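Local coordinates for antifreeze protein (Uncultured bacterium, PDB 6EIO) that probably binds to ice crystals through its beta-solenoid domain, acting as a bacterial antifreeze protein with two ice-interacting faces, at residues Leu117-Tyr122 with Pro143-Val148. Numbering follows the deposited sequence.
Sequences LTPGLY and PSAIFV
Adjacent coils of the ice-binding beta-solenoid meet where strand 120-124 starts to run parallel to strand 147-151, Gly120 pairing with Phe147 and Leu121 with Val148. Three backbone hydrogen bonds join them: Gly120 N gives to Ile146 O, Gly120 O takes Val148 N at 2.9 Å in a nearly straight bond (167° at the hydrogen), and Tyr122 N gives to Val148 O. In this parallel ladder Gly120 bonds through N and O to the two residues flanking Phe147. Strand 174-178 continues the stacking beyond 147-151. The corner leading into Gly120 runs beside the Phe147 ring, with Leu117 O, Thr118 O and Pro119 N set obliquely to it. Phe147 CE2 comes 3.4 Å from Leu117 O and 3.9 Å from Pro119 CG, while Pro119 CB sits over one ring face, offset toward the rim. Phe137 packs edge-to-face with the same ring, joining this corner to strand 135-138. An alanine at Phe147 would probably open a gap beside Pro119 and leave Phe137 without this edge-to-face contact. Pro119 CG also presses on Ala145 CB at 3.4 Å, tighter than usual carbon contact. From the strand, Tyr122 OH reaches back to donate to Thr118 O at 2.6 Å, a short bond from a ring whose edge also meets Val148 O. On the other sheet face, Leu121 CD1 rests against Val148 CG1 at 3.7 Å, and Gln21 OE1 accepts a hydrogen bond from Leu121 N.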
loop_
_atom_site.group_PDB
_atom_site.type_symbol
_atom_site.label_atom_id
_atom_site.label_comp_id
_atom_site.label_asym_id
_atom_site.label_seq_id
_atom_site.Cartn_x
_atom_site.Cartn_y
_atom_site.Cartn_z
ATOM N N LEU A 117 15.156 -0.212 5.701
ATOM C CA LEU A 117 14.576 1.063 6.096
ATOM C C LEU A 117 14.153 0.965 7.554
ATOM O O LEU A 117 13.331 0.120 7.919
ATOM C CB LEU A 117 13.390 1.420 5.205
ATOM C CG LEU A 117 13.688 1.499 3.713
ATOM C CD1 LEU A 117 12.448 1.925 2.947
ATOM C CD2 LEU A 117 14.852 2.445 3.438
ATOM N N THR A 118 14.711 1.839 8.377
ATOM C CA THR A 118 14.345 1.988 9.771
ATOM C C THR A 118 13.211 3.011 9.896
ATOM O O THR A 118 12.802 3.641 8.915
ATOM C CB THR A 118 15.608 2.354 10.568
ATOM O OG1 THR A 118 16.303 3.414 9.898
ATOM C CG2 THR A 118 16.558 1.158 10.659
ATOM N N PRO A 119 12.617 3.158 11.090
ATOM C CA PRO A 119 11.376 3.944 11.190
ATOM C C PRO A 119 11.573 5.401 10.813
ATOM O O PRO A 119 12.627 5.996 11.050
ATOM C CB PRO A 119 10.983 3.794 12.658
ATOM C CG PRO A 119 11.556 2.445 13.040
ATOM C CD PRO A 119 12.892 2.430 12.344
ATOM N N GLY A 120 10.515 5.992 10.269
ATOM C CA GLY A 120 10.505 7.417 9.987
ATOM C C GLY A 120 9.873 7.733 8.654
ATOM O O GLY A 120 8.965 7.022 8.194
ATOM N N LEU A 121 10.332 8.838 8.069
ATOM C CA LEU A 121 9.749 9.469 6.896
ATOM C C LEU A 121 10.782 9.463 5.777
ATOM O O LEU A 121 11.934 9.890 5.981
ATOM C CB LEU A 121 9.365 10.911 7.243
ATOM C CG LEU A 121 8.697 11.721 6.128
ATOM C CD1 LEU A 121 7.403 11.092 5.655
ATOM C CD2 LEU A 121 8.460 13.143 6.613
ATOM N N TYR A 122 10.351 9.016 4.600
ATOM C CA TYR A 122 11.189 8.901 3.419
ATOM C C TYR A 122 10.511 9.615 2.266
ATOM O O TYR A 122 9.282 9.537 2.125
ATOM C CB TYR A 122 11.376 7.437 3.039
ATOM C CG TYR A 122 12.132 6.654 4.085
ATOM C CD1 TYR A 122 11.476 6.035 5.155
ATOM C CD2 TYR A 122 13.513 6.566 4.030
ATOM C CE1 TYR A 122 12.176 5.333 6.119
ATOM C CE2 TYR A 122 14.227 5.869 4.983
ATOM C CZ TYR A 122 13.556 5.240 6.023
ATOM O OH TYR A 122 14.304 4.546 6.935
ATOM N N PRO A 143 7.570 -2.542 17.895
ATOM C CA PRO A 143 6.504 -2.792 16.921
ATOM C C PRO A 143 5.653 -1.580 16.610
ATOM O O PRO A 143 5.045 -1.534 15.535
ATOM C CB PRO A 143 5.683 -3.907 17.576
ATOM C CG PRO A 143 6.683 -4.636 18.434
ATOM C CD PRO A 143 7.534 -3.522 18.994
ATOM N N SER A 144 5.569 -0.604 17.521
ATOM C CA SER A 144 4.755 0.583 17.265
ATOM C C SER A 144 5.356 1.502 16.208
ATOM O O SER A 144 4.709 2.471 15.814
ATOM C CB SER A 144 4.520 1.383 18.558
ATOM O OG SER A 144 5.657 2.155 18.914
ATOM N N ALA A 145 6.559 1.218 15.742
ATOM C CA ALA A 145 7.228 2.072 14.769
ATOM C C ALA A 145 6.399 2.260 13.503
ATOM O O ALA A 145 5.830 1.311 12.964
ATOM C CB ALA A 145 8.556 1.440 14.373
ATOM N N ILE A 146 6.426 3.485 12.985
ATOM C CA ILE A 146 5.729 3.869 11.766
ATOM C C ILE A 146 6.745 4.217 10.676
ATOM O O ILE A 146 7.780 4.848 10.940
ATOM C CB ILE A 146 4.788 5.067 12.034
ATOM C CG1 ILE A 146 3.706 4.714 13.064
ATOM C CG2 ILE A 146 4.178 5.605 10.742
ATOM C CD1 ILE A 146 2.693 3.706 12.599
ATOM N N PHE A 147 6.424 3.804 9.445
ATOM C CA PHE A 147 7.237 4.050 8.264
ATOM C C PHE A 147 6.344 4.685 7.208
ATOM O O PHE A 147 5.342 4.082 6.816
ATOM C CB PHE A 147 7.808 2.735 7.708
ATOM C CG PHE A 147 8.485 1.825 8.714
ATOM C CD1 PHE A 147 7.728 1.006 9.548
ATOM C CD2 PHE A 147 9.879 1.728 8.773
ATOM C CE1 PHE A 147 8.349 0.109 10.413
ATOM C CE2 PHE A 147 10.484 0.823 9.621
ATOM C CZ PHE A 147 9.720 0.026 10.450
ATOM N N VAL A 148 6.713 5.887 6.744
ATOM C CA VAL A 148 5.940 6.607 5.732
ATOM C C VAL A 148 6.861 6.901 4.557
ATOM O O VAL A 148 7.929 7.497 4.746
ATOM C CB VAL A 148 5.364 7.919 6.285
ATOM C CG1 VAL A 148 4.624 8.692 5.191
ATOM C CG2 VAL A 148 4.458 7.649 7.485
#